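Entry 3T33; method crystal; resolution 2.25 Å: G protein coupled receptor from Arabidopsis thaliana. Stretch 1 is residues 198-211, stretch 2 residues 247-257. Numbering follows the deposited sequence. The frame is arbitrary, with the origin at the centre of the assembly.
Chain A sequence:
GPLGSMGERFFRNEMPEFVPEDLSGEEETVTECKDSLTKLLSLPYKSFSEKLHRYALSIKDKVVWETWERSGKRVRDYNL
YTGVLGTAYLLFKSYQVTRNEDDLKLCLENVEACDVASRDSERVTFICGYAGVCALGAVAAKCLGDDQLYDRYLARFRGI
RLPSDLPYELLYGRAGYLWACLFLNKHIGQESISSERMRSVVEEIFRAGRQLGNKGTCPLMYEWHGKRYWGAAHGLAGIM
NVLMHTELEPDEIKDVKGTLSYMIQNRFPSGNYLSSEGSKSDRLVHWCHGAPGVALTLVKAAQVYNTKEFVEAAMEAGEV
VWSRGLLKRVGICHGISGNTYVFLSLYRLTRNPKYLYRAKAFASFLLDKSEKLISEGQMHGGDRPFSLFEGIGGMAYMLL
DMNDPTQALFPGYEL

Stretch 1 (198-211) MRSVVEEIFRAGRQ
Stretch 2, residues 247-257: ELEPDEIKDVK

How do the two backbones lie? Stretch 1 is helical throughout, while stretch 2 enters as an extended loop, E247 to E249 (psi 100 to 160°), with E249 as N-cap, and turns into a helix from P250 onward. The helix axes approach to 11.8 Å, their N-to-C directions 54° apart. The register pairs R199 with E247, F206 with E252 and R210 with D255, at CA–CA separations of 8.5, 7.4 and 8.5 Å. Together the stretches bury 410 Å².

What does R199 grip? Its CB points sideways, but the long t, p, t, 180° side chain brings the guanidinium to E252 (m, t, chi3 4°). The salt bridge has two prongs: R199 NH1 to E252 OE1 at 2.9 Å and R199 NH2 to E252 OE2 at 2.7 Å. R199 NE is left for E203 OE2, 3.0 Å away and one turn along the same helix. E252 OE1 also accepts E249 N at 3.0 Å, tying the carboxylate to the start of its own helix.

Why does an aromatic ring suit position 206? F206 (chi1 −82°, chi2 −75°) points toward stretch 2 and is buried. Its flat face receives the aliphatic part of E252: E252 CG stands 3.5 Å from the F206 ring centroid, a CH-pi contact nearly along the normal. At the ring edge, F206 CE2 meets L248 CD2 at 3.8 Å and F206 CZ meets V256 CG2 at 3.7 Å, apolar partners for an apolar rim.

How does R210 close the contact? Extended as m, t, t, 178°, it reaches two acids on successive helical turns. R210 NE bonds D255 OD2 at 2.7 Å, R210 NH2 bonds the same D255 OD2 at 3.0 Å, and R210 NH2 also takes D251 OD2 at 2.7 Å. D251 uses chi1 50° (p), D255 −75° (m).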

# COMPACT_ATOMS: atom_id res chain seq x y z
N MET A 198 -7.62 7.02 -20.19
CA MET A 198 -7.34 7.35 -18.78
C MET A 198 -7.92 8.72 -18.45
O MET A 198 -8.55 8.90 -17.41
CB MET A 198 -5.82 7.29 -18.48
CG MET A 198 -5.16 5.93 -18.74
SD MET A 198 -3.35 6.11 -18.70
CE MET A 198 -3.12 6.48 -16.97
N ARG A 199 -7.72 9.68 -19.33
CA ARG A 199 -8.34 11.01 -19.15
C ARG A 199 -9.88 10.92 -19.03
O ARG A 199 -10.50 11.56 -18.15
CB ARG A 199 -7.91 11.92 -20.27
CG ARG A 199 -8.46 13.36 -20.16
CD ARG A 199 -8.09 14.04 -18.83
NE ARG A 199 -8.88 15.25 -18.67
CZ ARG A 199 -8.83 16.09 -17.65
NH1 ARG A 199 -7.98 15.89 -16.62
NH2 ARG A 199 -9.64 17.15 -17.67
N SER A 200 -10.50 10.04 -19.81
CA SER A 200 -11.95 9.93 -19.74
C SER A 200 -12.39 9.43 -18.39
O SER A 200 -13.42 9.84 -17.87
CB SER A 200 -12.48 8.99 -20.83
OG SER A 200 -13.47 8.18 -20.21
N VAL A 201 -11.62 8.52 -17.80
CA VAL A 201 -11.99 7.99 -16.46
C VAL A 201 -11.84 9.09 -15.42
O VAL A 201 -12.65 9.22 -14.50
CB VAL A 201 -11.17 6.68 -16.10
CG1 VAL A 201 -11.53 6.12 -14.76
CG2 VAL A 201 -11.39 5.66 -17.16
N VAL A 202 -10.81 9.92 -15.59
CA VAL A 202 -10.58 11.07 -14.73
C VAL A 202 -11.80 12.04 -14.78
O VAL A 202 -12.32 12.47 -13.74
CB VAL A 202 -9.24 11.83 -15.12
CG1 VAL A 202 -9.17 13.22 -14.42
CG2 VAL A 202 -7.99 10.97 -14.76
N GLU A 203 -12.25 12.38 -15.99
CA GLU A 203 -13.37 13.33 -16.13
C GLU A 203 -14.65 12.77 -15.51
O GLU A 203 -15.33 13.47 -14.76
CB GLU A 203 -13.54 13.76 -17.57
CG GLU A 203 -12.37 14.60 -18.06
CD GLU A 203 -12.41 14.77 -19.54
OE1 GLU A 203 -13.36 14.20 -20.12
OE2 GLU A 203 -11.51 15.45 -20.12
N GLU A 204 -14.88 11.47 -15.65
CA GLU A 204 -16.02 10.87 -14.97
C GLU A 204 -15.86 10.92 -13.49
O GLU A 204 -16.84 11.02 -12.75
CB GLU A 204 -16.27 9.44 -15.42
CG GLU A 204 -17.33 8.64 -14.62
CD GLU A 204 -18.83 9.20 -14.67
OE1 GLU A 204 -19.18 10.01 -15.55
OE2 GLU A 204 -19.65 8.79 -13.80
N ILE A 205 -14.61 10.80 -13.03
CA ILE A 205 -14.39 10.93 -11.60
C ILE A 205 -14.71 12.36 -11.12
O ILE A 205 -15.32 12.52 -10.08
CB ILE A 205 -12.97 10.35 -11.13
CG1 ILE A 205 -12.96 8.79 -11.20
CG2 ILE A 205 -12.67 10.75 -9.69
CD1 ILE A 205 -11.61 8.11 -11.23
N PHE A 206 -14.25 13.39 -11.83
CA PHE A 206 -14.52 14.79 -11.38
C PHE A 206 -16.01 15.12 -11.53
O PHE A 206 -16.63 15.64 -10.60
CB PHE A 206 -13.67 15.81 -12.10
CG PHE A 206 -12.30 15.92 -11.54
CD1 PHE A 206 -12.10 16.58 -10.33
CD2 PHE A 206 -11.22 15.34 -12.18
CE1 PHE A 206 -10.84 16.67 -9.78
CE2 PHE A 206 -9.95 15.43 -11.64
CZ PHE A 206 -9.76 16.10 -10.42
N ARG A 207 -16.58 14.75 -12.67
CA ARG A 207 -18.04 14.88 -12.88
C ARG A 207 -18.88 14.34 -11.71
O ARG A 207 -19.64 15.10 -11.11
CB ARG A 207 -18.46 14.29 -14.23
CG ARG A 207 -19.90 14.67 -14.59
CD ARG A 207 -20.60 13.66 -15.55
NE ARG A 207 -20.91 12.38 -14.91
CZ ARG A 207 -21.71 12.21 -13.85
NH1 ARG A 207 -22.30 13.25 -13.26
NH2 ARG A 207 -21.91 10.96 -13.37
N ALA A 208 -18.74 13.07 -11.35
CA ALA A 208 -19.52 12.54 -10.22
C ALA A 208 -19.18 13.16 -8.86
O ALA A 208 -20.06 13.35 -7.97
CB ALA A 208 -19.35 11.05 -10.13
N GLY A 209 -17.88 13.42 -8.64
CA GLY A 209 -17.46 13.99 -7.40
C GLY A 209 -18.06 15.38 -7.23
O GLY A 209 -18.57 15.69 -6.16
N ARG A 210 -17.98 16.19 -8.28
CA ARG A 210 -18.50 17.55 -8.31
C ARG A 210 -20.03 17.58 -8.16
O ARG A 210 -20.54 18.40 -7.43
CB ARG A 210 -18.09 18.27 -9.59
CG ARG A 210 -16.71 18.86 -9.54
CD ARG A 210 -16.10 18.96 -10.90
NE ARG A 210 -14.81 19.66 -10.84
CZ ARG A 210 -14.01 19.88 -11.89
NH1 ARG A 210 -14.35 19.43 -13.10
NH2 ARG A 210 -12.86 20.54 -11.73
N GLN A 211 -20.74 16.67 -8.83
CA GLN A 211 -22.19 16.54 -8.70
C GLN A 211 -22.61 16.22 -7.27
O GLN A 211 -23.53 16.87 -6.72
CB GLN A 211 -22.71 15.44 -9.60
CG GLN A 211 -24.23 15.19 -9.46
CD GLN A 211 -24.58 13.70 -9.51
OE1 GLN A 211 -24.91 13.11 -8.48
NE2 GLN A 211 -24.48 13.09 -10.70
N GLU A 247 -2.41 14.09 -15.03
CA GLU A 247 -2.24 15.49 -15.38
C GLU A 247 -3.54 16.20 -15.10
O GLU A 247 -4.45 16.11 -15.89
CB GLU A 247 -1.87 15.63 -16.86
CG GLU A 247 -0.65 14.80 -17.27
CD GLU A 247 0.51 15.01 -16.28
OE1 GLU A 247 0.88 14.05 -15.54
OE2 GLU A 247 1.01 16.18 -16.22
N LEU A 248 -3.65 16.88 -13.98
CA LEU A 248 -4.87 17.65 -13.75
C LEU A 248 -4.81 19.02 -14.41
O LEU A 248 -3.73 19.54 -14.70
CB LEU A 248 -5.17 17.79 -12.24
CG LEU A 248 -5.07 16.51 -11.41
CD1 LEU A 248 -5.23 16.81 -9.90
CD2 LEU A 248 -6.11 15.54 -11.86
N GLU A 249 -6.00 19.58 -14.67
CA GLU A 249 -6.23 20.98 -15.00
C GLU A 249 -6.25 21.82 -13.70
O GLU A 249 -6.52 21.25 -12.63
CB GLU A 249 -7.61 21.10 -15.69
CG GLU A 249 -7.68 20.42 -17.05
CD GLU A 249 -7.02 21.25 -18.14
OE1 GLU A 249 -7.69 22.19 -18.65
OE2 GLU A 249 -5.84 20.98 -18.49
N PRO A 250 -6.04 23.18 -13.78
CA PRO A 250 -6.07 24.02 -12.57
C PRO A 250 -7.29 23.83 -11.63
O PRO A 250 -7.11 23.57 -10.42
CB PRO A 250 -5.99 25.44 -13.15
CG PRO A 250 -5.13 25.27 -14.38
CD PRO A 250 -5.64 23.97 -14.97
N ASP A 251 -8.50 23.88 -12.17
CA ASP A 251 -9.71 23.70 -11.33
C ASP A 251 -9.84 22.30 -10.72
O ASP A 251 -10.38 22.15 -9.64
CB ASP A 251 -10.97 23.99 -12.14
CG ASP A 251 -10.97 23.23 -13.44
OD1 ASP A 251 -10.25 23.71 -14.34
OD2 ASP A 251 -11.62 22.14 -13.54
N GLU A 252 -9.34 21.28 -11.42
CA GLU A 252 -9.23 19.93 -10.85
C GLU A 252 -8.24 19.90 -9.67
O GLU A 252 -8.51 19.29 -8.63
CB GLU A 252 -8.85 18.93 -11.95
CG GLU A 252 -9.99 18.69 -12.97
CD GLU A 252 -9.54 18.10 -14.28
OE1 GLU A 252 -8.34 17.79 -14.45
OE2 GLU A 252 -10.40 17.94 -15.18
N ILE A 253 -7.11 20.60 -9.84
CA ILE A 253 -6.11 20.73 -8.82
C ILE A 253 -6.73 21.40 -7.58
O ILE A 253 -6.69 20.83 -6.48
CB ILE A 253 -4.84 21.45 -9.37
CG1 ILE A 253 -4.11 20.54 -10.35
CG2 ILE A 253 -3.89 21.79 -8.22
CD1 ILE A 253 -2.94 21.14 -11.08
N LYS A 254 -7.36 22.57 -7.78
CA LYS A 254 -8.16 23.21 -6.69
C LYS A 254 -9.13 22.26 -6.03
O LYS A 254 -9.25 22.28 -4.81
CB LYS A 254 -8.97 24.47 -7.14
CG LYS A 254 -8.57 25.81 -6.51
CD LYS A 254 -8.90 27.04 -7.41
CE LYS A 254 -7.87 27.23 -8.61
NZ LYS A 254 -7.90 28.62 -9.26
N ASP A 255 -9.84 21.44 -6.81
CA ASP A 255 -10.84 20.56 -6.20
C ASP A 255 -10.23 19.41 -5.37
O ASP A 255 -10.80 18.97 -4.33
CB ASP A 255 -11.79 20.03 -7.27
CG ASP A 255 -12.84 21.09 -7.77
OD1 ASP A 255 -13.08 22.11 -7.10
OD2 ASP A 255 -13.43 20.87 -8.85
N VAL A 256 -9.07 18.91 -5.84
CA VAL A 256 -8.34 17.87 -5.11
C VAL A 256 -7.78 18.49 -3.85
O VAL A 256 -8.07 18.00 -2.75
CB VAL A 256 -7.27 17.19 -5.94
CG1 VAL A 256 -6.51 16.18 -5.10
CG2 VAL A 256 -7.90 16.52 -7.20
N LYS A 257 -7.02 19.59 -3.99
CA LYS A 257 -6.52 20.37 -2.82
C LYS A 257 -7.67 20.60 -1.85
O LYS A 257 -7.58 20.27 -0.66
CB LYS A 257 -5.89 21.72 -3.21
CG LYS A 257 -4.50 21.60 -3.73
CD LYS A 257 -3.95 22.93 -4.20
CE LYS A 257 -2.59 22.78 -4.89
NZ LYS A 257 -2.11 24.09 -5.56